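Local structure of uncharacterized NTF2-like protein (Burkholderia thailandensis E264, 3EC9) at residues K79-H84 against E108-H113. The protein is of unknown function but belongs to the SnoaL-like branch of the NTF2-like superfamily, whose cone-shaped folds often enclose a small-molecule pocket. Numbering follows the deposited sequence.
Sequences KLDALH and ECRVAH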
loop_
_atom_site.group_PDB
_atom_site.type_symbol
_atom_site.label_atom_id
_atom_site.label_comp_id
_atom_site.label_asym_id
_atom_site.label_seq_id
_atom_site.Cartn_x
_atom_site.Cartn_y
_atom_site.Cartn_z
ATOM N N LYS B 79 -2.079 6.896 12.028
ATOM C CA LYS B 79 -0.928 7.698 12.405
ATOM C C LYS B 79 -0.050 7.855 11.169
ATOM O O LYS B 79 0.495 6.901 10.655
ATOM C CB LYS B 79 -0.153 7.064 13.570
ATOM C CG LYS B 79 -0.943 6.969 14.879
ATOM N N LEU B 80 0.084 9.085 10.684
ATOM C CA LEU B 80 0.897 9.393 9.533
ATOM C C LEU B 80 2.376 9.412 9.877
ATOM O O LEU B 80 2.778 10.136 10.796
ATOM C CB LEU B 80 0.506 10.758 8.994
ATOM C CG LEU B 80 1.096 11.204 7.653
ATOM C CD1 LEU B 80 0.678 10.314 6.474
ATOM C CD2 LEU B 80 0.787 12.690 7.357
ATOM N N ASP B 81 3.153 8.627 9.127
ATOM C CA ASP B 81 4.586 8.491 9.322
ATOM C C ASP B 81 5.392 9.222 8.234
ATOM O O ASP B 81 6.443 9.795 8.517
ATOM C CB ASP B 81 4.986 7.004 9.380
ATOM C CG ASP B 81 4.519 6.295 10.667
ATOM O OD1 ASP B 81 4.429 6.925 11.746
ATOM O OD2 ASP B 81 4.245 5.080 10.591
ATOM N N ALA B 82 4.893 9.197 7.005
ATOM C CA ALA B 82 5.575 9.790 5.830
ATOM C C ALA B 82 4.581 10.318 4.871
ATOM O O ALA B 82 3.481 9.830 4.808
ATOM C CB ALA B 82 6.512 8.827 5.137
ATOM N N LEU B 83 4.970 11.344 4.124
ATOM C CA LEU B 83 4.095 11.892 3.102
ATOM C C LEU B 83 4.975 12.254 1.914
ATOM O O LEU B 83 5.854 13.105 2.011
ATOM C CB LEU B 83 3.302 13.090 3.606
ATOM C CG LEU B 83 2.140 13.558 2.719
ATOM C CD1 LEU B 83 1.085 12.453 2.582
ATOM C CD2 LEU B 83 1.541 14.857 3.294
ATOM N N HIS B 84 4.755 11.563 0.795
ATOM C CA HIS B 84 5.649 11.651 -0.339
ATOM C C HIS B 84 4.998 12.467 -1.430
ATOM O O HIS B 84 3.892 12.161 -1.871
ATOM C CB HIS B 84 6.021 10.270 -0.872
ATOM C CG HIS B 84 6.608 9.354 0.159
ATOM N ND1 HIS B 84 7.788 9.629 0.825
ATOM C CD2 HIS B 84 6.099 8.238 0.726
ATOM C CE1 HIS B 84 8.005 8.661 1.710
ATOM N NE2 HIS B 84 7.000 7.799 1.659
ATOM N N GLU B 108 -2.650 -3.716 14.969
ATOM C CA GLU B 108 -1.901 -2.594 14.461
ATOM C C GLU B 108 -1.266 -3.062 13.149
ATOM O O GLU B 108 -0.732 -4.135 13.068
ATOM C CB GLU B 108 -0.841 -2.149 15.473
ATOM C CG GLU B 108 0.041 -1.014 14.997
ATOM C CD GLU B 108 0.932 -0.484 16.054
ATOM O OE1 GLU B 108 1.193 -1.206 17.030
ATOM O OE2 GLU B 108 1.364 0.686 15.911
ATOM N N CYS B 109 -1.292 -2.232 12.130
ATOM C CA CYS B 109 -0.615 -2.619 10.873
ATOM C C CYS B 109 -0.222 -1.409 10.020
ATOM O O CYS B 109 -0.590 -0.262 10.325
ATOM C CB CYS B 109 -1.519 -3.576 10.075
ATOM S SG CYS B 109 -2.964 -2.749 9.287
ATOM N N ARG B 110 0.500 -1.667 8.943
ATOM C CA ARG B 110 0.925 -0.626 8.032
ATOM C C ARG B 110 -0.112 -0.325 6.979
ATOM O O ARG B 110 -0.984 -1.156 6.641
ATOM C CB ARG B 110 2.252 -1.023 7.383
ATOM C CG ARG B 110 3.433 -1.158 8.383
ATOM C CD ARG B 110 3.923 0.167 8.783
ATOM N NE ARG B 110 4.807 0.754 7.774
ATOM C CZ ARG B 110 5.200 2.022 7.769
ATOM N NH1 ARG B 110 4.706 2.884 8.647
ATOM N NH2 ARG B 110 6.094 2.442 6.889
ATOM N N VAL B 111 -0.008 0.872 6.421
ATOM C CA VAL B 111 -0.902 1.308 5.362
ATOM C C VAL B 111 -0.193 2.357 4.508
ATOM O O VAL B 111 0.563 3.189 5.021
ATOM C CB VAL B 111 -2.262 1.854 5.880
ATOM C CG1 VAL B 111 -2.089 2.962 6.911
ATOM C CG2 VAL B 111 -3.136 2.305 4.674
ATOM N N ALA B 112 -0.435 2.294 3.198
ATOM C CA ALA B 112 -0.129 3.377 2.284
ATOM C C ALA B 112 -1.424 3.839 1.595
ATOM O O ALA B 112 -2.330 3.004 1.290
ATOM C CB ALA B 112 0.913 2.962 1.228
ATOM N N HIS B 113 -1.531 5.157 1.383
ATOM C CA HIS B 113 -2.630 5.791 0.670
ATOM C C HIS B 113 -2.092 6.563 -0.520
ATOM O O HIS B 113 -1.182 7.382 -0.375
ATOM C CB HIS B 113 -3.345 6.812 1.525
ATOM C CG HIS B 113 -3.850 6.283 2.817
ATOM N ND1 HIS B 113 -3.752 6.984 3.994
ATOM C CD2 HIS B 113 -4.526 5.147 3.107
ATOM C CE1 HIS B 113 -4.312 6.287 4.964
ATOM N NE2 HIS B 113 -4.823 5.189 4.449
#
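Asp81 and Arg110 join two strands that are not direct neighbours in the sheet: strand 89-100 runs between them, and the salt bridge passes over one face of it. Asp81 OD2 lies 3.0 Å from Arg110 NH1 in one of two modelled conformations of Asp81, so the bridge is probably not permanent; the oxygen approaches the rim of the guanidinium, close to its plane. The carboxylate and guanidinium are nearly coplanar, their planes 27° apart. Arginine suits this span because its chain is long and flexible: bends at chi2 (-76°) and chi3 (-80°) carry the guanidinium over the face of the intervening strand toward Asp81, and the side chain also touches Val93. The short aspartate can meet it because its CB points toward strand 106-118, with CG set beside its own backbone N.

A classic beta bulge sets Asp81 and Ala82 together opposite Val93 in strand 73-86, outermost in this chain's sheet. Asp81 OD2 also forms a salt bridge with Arg95, and Arg110 NH2 pairs with Glu126 of the second subunit. Acids and bases thus alternate along a row of charges that crosses to the second subunit, which probably helps to keep both groups charged.

The contact itself is slight and lies at the surface, burying 65 Å², with Asp81 on its exposed side. Tight packing belongs to the other face of strand 106-118, where Val111 and His113 are buried. A histidine fits there because both ring nitrogens find partners, ND1 with Tyr22 OH and NE2 with Tyr96 OH, while its ring meets those of Phe78 and Phe125. On the inner side of the curved sheet, Leu80 and Leu83 rest on helix 14-26; across the sheet, Arg110 and Ala112 pack on Phe128 of the second subunit.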